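Local coordinates for protein putative RNase YutE (Bacillus subtilis subsp. subtilis str. 168, PDB 1YLM) that is probably the RNase toxin of a putative type VII toxin-antitoxin system and forms a homodimer that its cognate antitoxin YutD probably neutralizes, at residues D55-F60 / D73-E78. Sequence-based numbering, arbitrary orientation.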
loop_
_atom_site.group_PDB
_atom_site.type_symbol
_atom_site.label_atom_id
_atom_site.label_comp_id
_atom_site.label_asym_id
_atom_site.label_seq_id
_atom_site.Cartn_x
_atom_site.Cartn_y
_atom_site.Cartn_z
ATOM N N ASP A 55 14.560 -5.537 -10.088
ATOM C CA ASP A 55 14.680 -6.585 -11.120
ATOM C C ASP A 55 15.834 -6.284 -12.086
ATOM O O ASP A 55 16.586 -7.183 -12.486
ATOM C CB ASP A 55 13.351 -6.760 -11.877
ATOM C CG ASP A 55 12.257 -7.361 -11.005
ATOM O OD1 ASP A 55 12.594 -7.989 -9.974
ATOM O OD2 ASP A 55 11.064 -7.198 -11.342
HETATM N N MSE A 56 15.975 -5.017 -12.452
HETATM C CA MSE A 56 17.102 -4.556 -13.289
HETATM C C MSE A 56 18.451 -4.856 -12.615
HETATM O O MSE A 56 19.370 -5.424 -13.198
HETATM C CB MSE A 56 17.011 -3.041 -13.512
HETATM C CG MSE A 56 15.901 -2.551 -14.413
HETATM SE SE MSE A 56 16.372 -2.702 -16.163
HETATM C CE MSE A 56 15.699 -3.887 -16.454
ATOM N N ILE A 57 18.555 -4.445 -11.361
ATOM C CA ILE A 57 19.787 -4.574 -10.595
ATOM C C ILE A 57 20.165 -6.051 -10.427
ATOM O O ILE A 57 21.309 -6.446 -10.713
ATOM C CB ILE A 57 19.608 -3.860 -9.220
ATOM C CG1 ILE A 57 19.659 -2.341 -9.406
ATOM C CG2 ILE A 57 20.642 -4.343 -8.194
ATOM C CD1 ILE A 57 19.240 -1.543 -8.137
ATOM N N ASP A 58 19.201 -6.863 -10.009
ATOM C CA ASP A 58 19.417 -8.301 -9.829
ATOM C C ASP A 58 19.795 -8.988 -11.146
ATOM O O ASP A 58 20.763 -9.757 -11.187
ATOM C CB ASP A 58 18.189 -8.985 -9.226
ATOM C CG ASP A 58 17.894 -8.529 -7.795
ATOM O OD1 ASP A 58 18.728 -7.827 -7.164
ATOM O OD2 ASP A 58 16.801 -8.870 -7.302
ATOM N N GLY A 59 19.048 -8.706 -12.212
ATOM C CA GLY A 59 19.286 -9.334 -13.524
ATOM C C GLY A 59 20.621 -8.966 -14.168
ATOM O O GLY A 59 21.290 -9.825 -14.778
ATOM N N PHE A 60 21.009 -7.688 -14.043
ATOM C CA PHE A 60 22.218 -7.162 -14.692
ATOM C C PHE A 60 23.430 -7.068 -13.773
ATOM O O PHE A 60 24.387 -6.412 -14.130
ATOM C CB PHE A 60 21.957 -5.799 -15.336
ATOM C CG PHE A 60 21.123 -5.876 -16.595
ATOM C CD1 PHE A 60 19.798 -5.454 -16.580
ATOM C CD2 PHE A 60 21.666 -6.381 -17.785
ATOM C CE1 PHE A 60 19.012 -5.518 -17.721
ATOM C CE2 PHE A 60 20.892 -6.463 -18.947
ATOM C CZ PHE A 60 19.562 -6.018 -18.923
ATOM N N ASP A 73 19.862 5.671 -7.409
ATOM C CA ASP A 73 21.268 6.029 -7.498
ATOM C C ASP A 73 22.052 4.994 -8.304
ATOM O O ASP A 73 22.906 5.343 -9.104
ATOM C CB ASP A 73 21.852 6.192 -6.092
ATOM C CG ASP A 73 21.339 7.457 -5.388
ATOM O OD1 ASP A 73 20.909 8.401 -6.092
ATOM O OD2 ASP A 73 21.357 7.484 -4.135
ATOM N N ILE A 74 21.724 3.727 -8.117
ATOM C CA ILE A 74 22.389 2.650 -8.866
ATOM C C ILE A 74 22.002 2.686 -10.356
ATOM O O ILE A 74 22.870 2.599 -11.237
ATOM C CB ILE A 74 22.132 1.270 -8.207
ATOM C CG1 ILE A 74 22.837 1.196 -6.836
ATOM C CG2 ILE A 74 22.593 0.133 -9.153
ATOM C CD1 ILE A 74 22.158 0.250 -5.850
ATOM N N LEU A 75 20.713 2.890 -10.636
ATOM C CA LEU A 75 20.241 3.054 -12.022
ATOM C C LEU A 75 20.881 4.260 -12.713
ATOM O O LEU A 75 21.164 4.224 -13.916
ATOM C CB LEU A 75 18.707 3.162 -12.063
ATOM C CG LEU A 75 17.967 1.902 -11.594
ATOM C CD1 LEU A 75 16.434 2.093 -11.639
ATOM C CD2 LEU A 75 18.361 0.677 -12.422
ATOM N N VAL A 76 21.127 5.321 -11.947
ATOM C CA VAL A 76 21.846 6.481 -12.463
ATOM C C VAL A 76 23.315 6.114 -12.784
ATOM O O VAL A 76 23.788 6.384 -13.890
ATOM C CB VAL A 76 21.749 7.688 -11.485
ATOM C CG1 VAL A 76 22.714 8.796 -11.874
ATOM C CG2 VAL A 76 20.309 8.221 -11.459
ATOM N N ASP A 77 24.003 5.505 -11.818
ATOM C CA ASP A 77 25.386 5.037 -11.992
ATOM C C ASP A 77 25.532 4.170 -13.249
ATOM O O ASP A 77 26.518 4.282 -13.976
ATOM C CB ASP A 77 25.844 4.219 -10.780
ATOM C CG ASP A 77 26.047 5.059 -9.524
ATOM O OD1 ASP A 77 26.123 6.314 -9.607
ATOM O OD2 ASP A 77 26.135 4.447 -8.437
ATOM N N GLU A 78 24.529 3.327 -13.502
ATOM C CA GLU A 78 24.556 2.374 -14.617
ATOM C C GLU A 78 24.021 2.975 -15.909
ATOM O O GLU A 78 23.912 2.287 -16.939
ATOM C CB GLU A 78 23.788 1.101 -14.245
ATOM C CG GLU A 78 24.443 0.267 -13.183
ATOM C CD GLU A 78 25.667 -0.522 -13.674
ATOM O OE1 GLU A 78 25.881 -0.629 -14.902
ATOM O OE2 GLU A 78 26.408 -1.042 -12.812
#
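Ile57 and Ile74 meet with their side chains crossed at about a right angle, and this pair makes the closest approach in a small apolar contact between two helices of the all-helical HepT-like fold. Most intimate is the Ile74 CG2 methyl, which lies 3.8 Å from Ile57 CG1 and 3.9 Å from Ile57 CD1, so the methyl rests against the last two carbons of the longer Ile57 branch; Ile74 CB and CD1 also face Ile57 CD1. That branch is extended, with chi2 at 170°, which carries CD1 across the gap until it stands 4.0 Å from Ile74 CB. Beside this pair, Leu75 reaches over with a single methyl, CD2, which approaches the root of the selenomethionine Met56 rather than its selenium.

The case illustrates how two helices too far apart for backbone contact can be joined by branched aliphatic side chains alone. The short segments' axes come no closer than 10.8 Å, with 56° between their N-to-C directions, and the closest pair of CA atoms, Ile57 CA and Leu75 CA, is 7.8 Å apart; no hydrogen bond spans the gap. The contact joins the C-terminal end of helix 32-59 to the short helix 71-77 that follows the intervening loop, whose Pro65 packs on Ile57 and whose Met62 packs on Ile74.

Farther out, Met56 bends away from helix 71-77 toward Ile129 and Leu133 of helix 119-137, while salt bridges from Asp55 to Lys8 and from Asp73 to Lys90 tie the two segments to other helices. At Leu75, CD2 sits 4.1 Å from Met56 CB.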